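Local coordinates for protein diaminopimelate decarboxylase (Aquifex aeolicus, PDB 2P3E) that probably catalyses the pyridoxal phosphate-dependent decarboxylation of meso-diaminopimelate to L-lysine, the last step of the diaminopimelate route of lysine biosynthesis, at residues B[305-310]-B[367-372]; B[319-324]-B[379-384]. All coordinates share one frame; numbering follows the deposited sequence.

Contact 1: residues B[305-310]-B[367-372]; sequences HFIIVD and EYLAVL
Leu369 meets Ile307 and Val309 through methyl groups alone, and the flat groups of both segments stay out of the contact: the Tyr368 ring lies against Lys26, Ala29 and Gln30 of helix 25-32, while the Asp310 carboxylate bonds to Thr34, Thr293 and Gln294. The setting is the curled beta-sheet domain of the fold type III decarboxylases. Strands 304-309 and 368-371 do not pair with each other; each is hydrogen-bonded antiparallel to the long strand 289-301. Their backbones therefore stand well apart, the CA atoms of Val309 and Leu369 being 8.7 Å from each other, and side chains alone span the gap.

Leu369 does the reaching. Its CG is anti to the carbonyl carbon (chi1 -56°) and CD1 continues fully extended (chi2 178°), which carries that one branch into the space enclosed by the curled sheet. There it faces two methyls from alternate residues of strand 304-309, Val309 CG1 and Ile307 CG2, which themselves lie 4.1 Å apart. The leucine and Val309 side chains cross at roughly a right angle. Ile307 also touches Ala341 on strand 338-344 and Val363, so the apolar interior continues beyond the leucine. The intervening residues of the strand face the other way: Phe306 packs on Lys175 and Ile308 on Val109 of the second subunit. One face of strand 304-309 thus serves the core and the other the dimer. Leu369 CD1 sits closer to the valine than to the isoleucine, 4.0 Å from Val309 CG1 against 4.4 Å from Ile307 CG2.

Contact 2: residues B[319-324]-B[379-384]; sequences PSIYNA and FAMSSH
The backbones of Ile321 and Met381 run far apart, with 11.0 Å between their CA atoms, the last turn of helix 318-322 facing a short 3-10 turn at 379-381. Both belong to what is probably the substrate-binding end of the C-terminal domain in this fold type III decarboxylase, close to the dimer interface. The helix stops just after Tyr322, where Asn323 takes a positive phi of 52°; the 3-10 turn is closed by Ser382 N on Phe379 O at 2.9 Å.

Met381 and Tyr322 bridge the space from opposite directions. The methionine leaves its turn extended through chi2 and then bends at chi3 (86°), which swings the terminal methyl, CE, toward the helix. That methyl arrives at the hydroxyl end of the tyrosine, not over its ring, and CE lies 3.8 Å from Tyr322 OH. Ile321 is the third partner: its CD1 is 4.3 Å from Met381 CE, a looser apolar touch, while its CG1 lies 3.7 Å above the centre of the Tyr322 ring. One aliphatic side chain thus backs a face of the ring and also meets the methyl that borders the hydroxyl.

By similarity Tyr322 binds substrate, as do Arg318 and Tyr377, whose side chains lie about 4 Å from those of Tyr322 and Met381 respectively. The second subunit closes in as well: its Glu349, another probable substrate ligand, packs on Tyr322, its Tyr385 on Met381, and its Ile321 on Ile321. Within the chain, the phenol oxygen is flanked by two methyls, since Ile321 CD1 stands 3.8 Å from Tyr322 OH, the same distance as Met381 CE.

Contact 1 is wholly buried in the sheet domain, away from the annotated sites; contact 2 is partly buried, and its tyrosine is exposed at the probable substrate site. Their centres lie 16 Å apart and the two contacts do not touch, yet the chain interleaves them: strand 304-309 leads into helix 318-322, and strand 368-371 into the 379-381 turn. In each, one long side chain closes a wide backbone gap with a terminal methyl. The chemistry departs at the partners, aliphatic throughout in contact 1 but including a phenol hydroxyl in contact 2. Residues of both meet the second subunit, at contact 1 through neighbours of the touching residues, at contact 2 through the touching residues themselves, among others.

Contact 1: residues B[305-310]-B[367-372]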
loop_
_atom_site.group_PDB
_atom_site.type_symbol
_atom_site.label_atom_id
_atom_site.label_comp_id
_atom_site.label_asym_id
_atom_site.label_seq_id
_atom_site.Cartn_x
_atom_site.Cartn_y
_atom_site.Cartn_z
ATOM N N HIS B 305 5.626 26.313 -0.977
ATOM C CA HIS B 305 4.182 26.373 -0.872
ATOM C C HIS B 305 3.661 24.932 -0.836
ATOM O O HIS B 305 3.967 24.137 -1.715
ATOM C CB HIS B 305 3.579 27.163 -2.041
ATOM C CG HIS B 305 2.095 27.391 -1.932
ATOM N ND1 HIS B 305 1.499 27.923 -0.808
ATOM C CD2 HIS B 305 1.091 27.184 -2.822
ATOM C CE1 HIS B 305 0.195 28.021 -1.003
ATOM N NE2 HIS B 305 -0.079 27.596 -2.224
ATOM N N PHE B 306 2.898 24.607 0.209
ATOM C CA PHE B 306 2.230 23.316 0.318
ATOM C C PHE B 306 0.731 23.492 0.099
ATOM O O PHE B 306 0.099 24.408 0.669
ATOM C CB PHE B 306 2.508 22.661 1.683
ATOM C CG PHE B 306 3.961 22.342 1.924
ATOM C CD1 PHE B 306 4.484 21.097 1.578
ATOM C CD2 PHE B 306 4.810 23.278 2.513
ATOM C CE1 PHE B 306 5.828 20.798 1.803
ATOM C CE2 PHE B 306 6.155 22.982 2.741
ATOM C CZ PHE B 306 6.659 21.733 2.390
ATOM N N ILE B 307 0.176 22.616 -0.735
ATOM C CA ILE B 307 -1.259 22.504 -0.948
ATOM C C ILE B 307 -1.633 21.135 -0.364
ATOM O O ILE B 307 -1.302 20.092 -0.936
ATOM C CB ILE B 307 -1.611 22.577 -2.450
ATOM C CG1 ILE B 307 -1.179 23.943 -3.037
ATOM C CG2 ILE B 307 -3.098 22.303 -2.691
ATOM C CD1 ILE B 307 -1.394 24.088 -4.538
ATOM N N ILE B 308 -2.302 21.158 0.787
ATOM C CA ILE B 308 -2.631 19.922 1.512
ATOM C C ILE B 308 -4.032 19.482 1.121
ATOM O O ILE B 308 -4.990 20.254 1.260
ATOM C CB ILE B 308 -2.504 20.117 3.050
ATOM C CG1 ILE B 308 -1.080 20.586 3.398
ATOM C CG2 ILE B 308 -2.879 18.809 3.807
ATOM C CD1 ILE B 308 -0.907 21.182 4.808
ATOM N N VAL B 309 -4.141 18.253 0.613
ATOM C CA VAL B 309 -5.406 17.724 0.086
ATOM C C VAL B 309 -5.868 16.506 0.874
ATOM O O VAL B 309 -5.139 16.044 1.766
ATOM C CB VAL B 309 -5.302 17.407 -1.450
ATOM C CG1 VAL B 309 -5.028 18.697 -2.241
ATOM C CG2 VAL B 309 -4.216 16.335 -1.739
ATOM N N ASP B 310 -7.055 15.980 0.548
ATOM C CA ASP B 310 -7.612 14.868 1.339
ATOM C C ASP B 310 -7.255 13.481 0.810
ATOM O O ASP B 310 -7.585 12.466 1.424
ATOM C CB ASP B 310 -9.130 15.035 1.599
ATOM C CG ASP B 310 -9.984 15.062 0.318
ATOM O OD1 ASP B 310 -9.480 14.882 -0.814
ATOM O OD2 ASP B 310 -11.211 15.260 0.465
ATOM N N GLU B 367 -11.570 23.945 -2.807
ATOM C CA GLU B 367 -11.517 23.676 -4.248
ATOM C C GLU B 367 -11.076 22.240 -4.508
ATOM O O GLU B 367 -10.392 21.652 -3.680
ATOM C CB GLU B 367 -10.519 24.594 -4.937
ATOM C CG GLU B 367 -11.033 25.974 -5.229
ATOM C CD GLU B 367 -10.071 26.725 -6.118
ATOM O OE1 GLU B 367 -9.931 26.382 -7.321
ATOM O OE2 GLU B 367 -9.448 27.654 -5.599
ATOM N N TYR B 368 -11.442 21.709 -5.675
ATOM C CA TYR B 368 -11.062 20.345 -6.058
ATOM C C TYR B 368 -9.960 20.315 -7.119
ATOM O O TYR B 368 -9.909 21.197 -7.996
ATOM C CB TYR B 368 -12.282 19.578 -6.582
ATOM C CG TYR B 368 -13.456 19.588 -5.639
ATOM C CD1 TYR B 368 -13.484 18.747 -4.523
ATOM C CD2 TYR B 368 -14.546 20.451 -5.859
ATOM C CE1 TYR B 368 -14.585 18.762 -3.642
ATOM C CE2 TYR B 368 -15.642 20.477 -4.983
ATOM C CZ TYR B 368 -15.652 19.635 -3.890
ATOM O OH TYR B 368 -16.731 19.630 -3.034
ATOM N N LEU B 369 -9.093 19.297 -7.034
ATOM C CA LEU B 369 -8.075 19.032 -8.059
ATOM C C LEU B 369 -8.342 17.664 -8.711
ATOM O O LEU B 369 -8.912 16.773 -8.070
ATOM C CB LEU B 369 -6.671 19.021 -7.428
ATOM C CG LEU B 369 -6.217 20.266 -6.633
ATOM C CD1 LEU B 369 -4.816 20.081 -6.033
ATOM C CD2 LEU B 369 -6.255 21.465 -7.566
ATOM N N ALA B 370 -7.963 17.525 -9.983
ATOM C CA ALA B 370 -8.001 16.262 -10.705
ATOM C C ALA B 370 -6.593 15.731 -10.947
ATOM O O ALA B 370 -5.761 16.407 -11.560
ATOM C CB ALA B 370 -8.753 16.413 -12.035
ATOM N N VAL B 371 -6.337 14.525 -10.445
ATOM C CA VAL B 371 -5.075 13.818 -10.656
ATOM C C VAL B 371 -5.297 12.843 -11.817
ATOM O O VAL B 371 -6.118 11.919 -11.720
ATOM C CB VAL B 371 -4.604 13.042 -9.374
ATOM C CG1 VAL B 371 -3.241 12.369 -9.598
ATOM C CG2 VAL B 371 -4.554 13.987 -8.144
ATOM N N LEU B 372 -4.581 13.056 -12.924
ATOM C CA LEU B 372 -4.861 12.274 -14.139
ATOM C C LEU B 372 -4.134 10.934 -14.123
ATOM O O LEU B 372 -3.259 10.719 -13.279
ATOM C CB LEU B 372 -4.492 13.069 -15.405
ATOM C CG LEU B 372 -5.141 14.448 -15.589
ATOM C CD1 LEU B 372 -4.766 14.989 -16.973
ATOM C CD2 LEU B 372 -6.664 14.407 -15.393
#

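Contact 2: residues B[319-324]-B[379-384]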
loop_
_atom_site.group_PDB
_atom_site.type_symbol
_atom_site.label_atom_id
_atom_site.label_comp_id
_atom_site.label_asym_id
_atom_site.label_seq_id
_atom_site.Cartn_x
_atom_site.Cartn_y
_atom_site.Cartn_z
ATOM N N PRO B 319 3.251 8.322 -6.924
ATOM C CA PRO B 319 4.205 9.422 -6.674
ATOM C C PRO B 319 5.155 9.123 -5.500
ATOM O O PRO B 319 6.371 9.234 -5.659
ATOM C CB PRO B 319 3.295 10.608 -6.355
ATOM C CG PRO B 319 2.043 10.307 -7.146
ATOM C CD PRO B 319 1.863 8.832 -6.955
ATOM N N SER B 320 4.595 8.695 -4.372
ATOM C CA SER B 320 5.364 8.433 -3.150
ATOM C C SER B 320 6.446 7.373 -3.332
ATOM O O SER B 320 7.606 7.596 -2.969
ATOM C CB SER B 320 4.426 8.002 -2.014
ATOM O OG SER B 320 5.164 7.792 -0.816
ATOM N N ILE B 321 6.080 6.228 -3.906
ATOM C CA ILE B 321 7.014 5.104 -3.953
ATOM C C ILE B 321 7.857 4.997 -5.219
ATOM O O ILE B 321 8.907 4.336 -5.197
ATOM C CB ILE B 321 6.336 3.733 -3.597
ATOM C CG1 ILE B 321 5.365 3.298 -4.697
ATOM C CG2 ILE B 321 5.673 3.824 -2.205
ATOM C CD1 ILE B 321 4.843 1.864 -4.545
ATOM N N TYR B 322 7.423 5.658 -6.297
ATOM C CA TYR B 322 8.160 5.628 -7.565
ATOM C C TYR B 322 8.685 6.999 -8.025
ATOM O O TYR B 322 9.394 7.076 -9.035
ATOM C CB TYR B 322 7.319 5.000 -8.695
ATOM C CG TYR B 322 6.724 3.626 -8.421
ATOM C CD1 TYR B 322 7.526 2.547 -8.028
ATOM C CD2 TYR B 322 5.366 3.398 -8.599
ATOM C CE1 TYR B 322 6.974 1.281 -7.787
ATOM C CE2 TYR B 322 4.806 2.158 -8.370
ATOM C CZ TYR B 322 5.612 1.094 -7.961
ATOM O OH TYR B 322 5.044 -0.154 -7.745
ATOM N N ASN B 323 8.348 8.056 -7.286
ATOM C CA ASN B 323 8.479 9.461 -7.738
ATOM C C ASN B 323 7.802 9.651 -9.089
ATOM O O ASN B 323 8.261 10.423 -9.939
ATOM C CB ASN B 323 9.952 9.946 -7.745
ATOM C CG ASN B 323 10.090 11.467 -8.001
ATOM O OD1 ASN B 323 9.200 12.274 -7.684
ATOM N ND2 ASN B 323 11.218 11.853 -8.577
ATOM N N ALA B 324 6.692 8.937 -9.271
ATOM C CA ALA B 324 5.955 8.930 -10.517
ATOM C C ALA B 324 5.293 10.269 -10.756
ATOM O O ALA B 324 4.827 10.927 -9.809
ATOM C CB ALA B 324 4.894 7.805 -10.510
ATOM N N PHE B 379 -6.306 2.730 -7.398
ATOM C CA PHE B 379 -7.071 2.068 -6.357
ATOM C C PHE B 379 -6.502 0.686 -6.013
ATOM O O PHE B 379 -6.568 0.258 -4.862
ATOM C CB PHE B 379 -8.566 1.920 -6.719
ATOM C CG PHE B 379 -9.414 1.549 -5.532
ATOM C CD1 PHE B 379 -10.014 2.540 -4.756
ATOM C CD2 PHE B 379 -9.570 0.213 -5.156
ATOM C CE1 PHE B 379 -10.795 2.205 -3.630
ATOM C CE2 PHE B 379 -10.327 -0.134 -4.015
ATOM C CZ PHE B 379 -10.936 0.866 -3.255
ATOM N N ALA B 380 -5.950 -0.005 -7.003
ATOM C CA ALA B 380 -5.417 -1.356 -6.827
ATOM C C ALA B 380 -4.370 -1.451 -5.690
ATOM O O ALA B 380 -4.267 -2.485 -5.023
ATOM C CB ALA B 380 -4.849 -1.901 -8.154
ATOM N N MET B 381 -3.627 -0.363 -5.466
ATOM C CA MET B 381 -2.584 -0.328 -4.427
ATOM C C MET B 381 -2.994 0.495 -3.196
ATOM O O MET B 381 -2.187 0.722 -2.304
ATOM C CB MET B 381 -1.258 0.192 -5.006
ATOM C CG MET B 381 -0.785 -0.598 -6.235
ATOM S SD MET B 381 0.853 -0.081 -6.842
ATOM C CE MET B 381 1.917 -1.067 -5.828
ATOM N N SER B 382 -4.260 0.916 -3.157
ATOM C CA SER B 382 -4.814 1.697 -2.053
ATOM C C SER B 382 -4.951 0.869 -0.759
ATOM O O SER B 382 -5.383 -0.314 -0.777
ATOM C CB SER B 382 -6.171 2.286 -2.479
ATOM O OG SER B 382 -6.727 3.105 -1.474
ATOM N N SER B 383 -4.554 1.484 0.358
ATOM C CA SER B 383 -4.523 0.798 1.655
ATOM C C SER B 383 -5.394 1.547 2.669
ATOM O O SER B 383 -6.124 2.501 2.315
ATOM C CB SER B 383 -3.075 0.694 2.168
ATOM O OG SER B 383 -2.620 1.981 2.588
ATOM N N HIS B 384 -5.316 1.098 3.927
ATOM C CA HIS B 384 -6.018 1.718 5.044
ATOM C C HIS B 384 -5.070 2.373 6.034
ATOM O O HIS B 384 -5.442 2.639 7.176
ATOM C CB HIS B 384 -6.889 0.683 5.783
ATOM C CG HIS B 384 -8.018 0.171 4.949
ATOM N ND1 HIS B 384 -8.277 -1.173 4.782
ATOM C CD2 HIS B 384 -8.937 0.833 4.208
ATOM C CE1 HIS B 384 -9.332 -1.317 3.996
ATOM N NE2 HIS B 384 -9.737 -0.116 3.618
#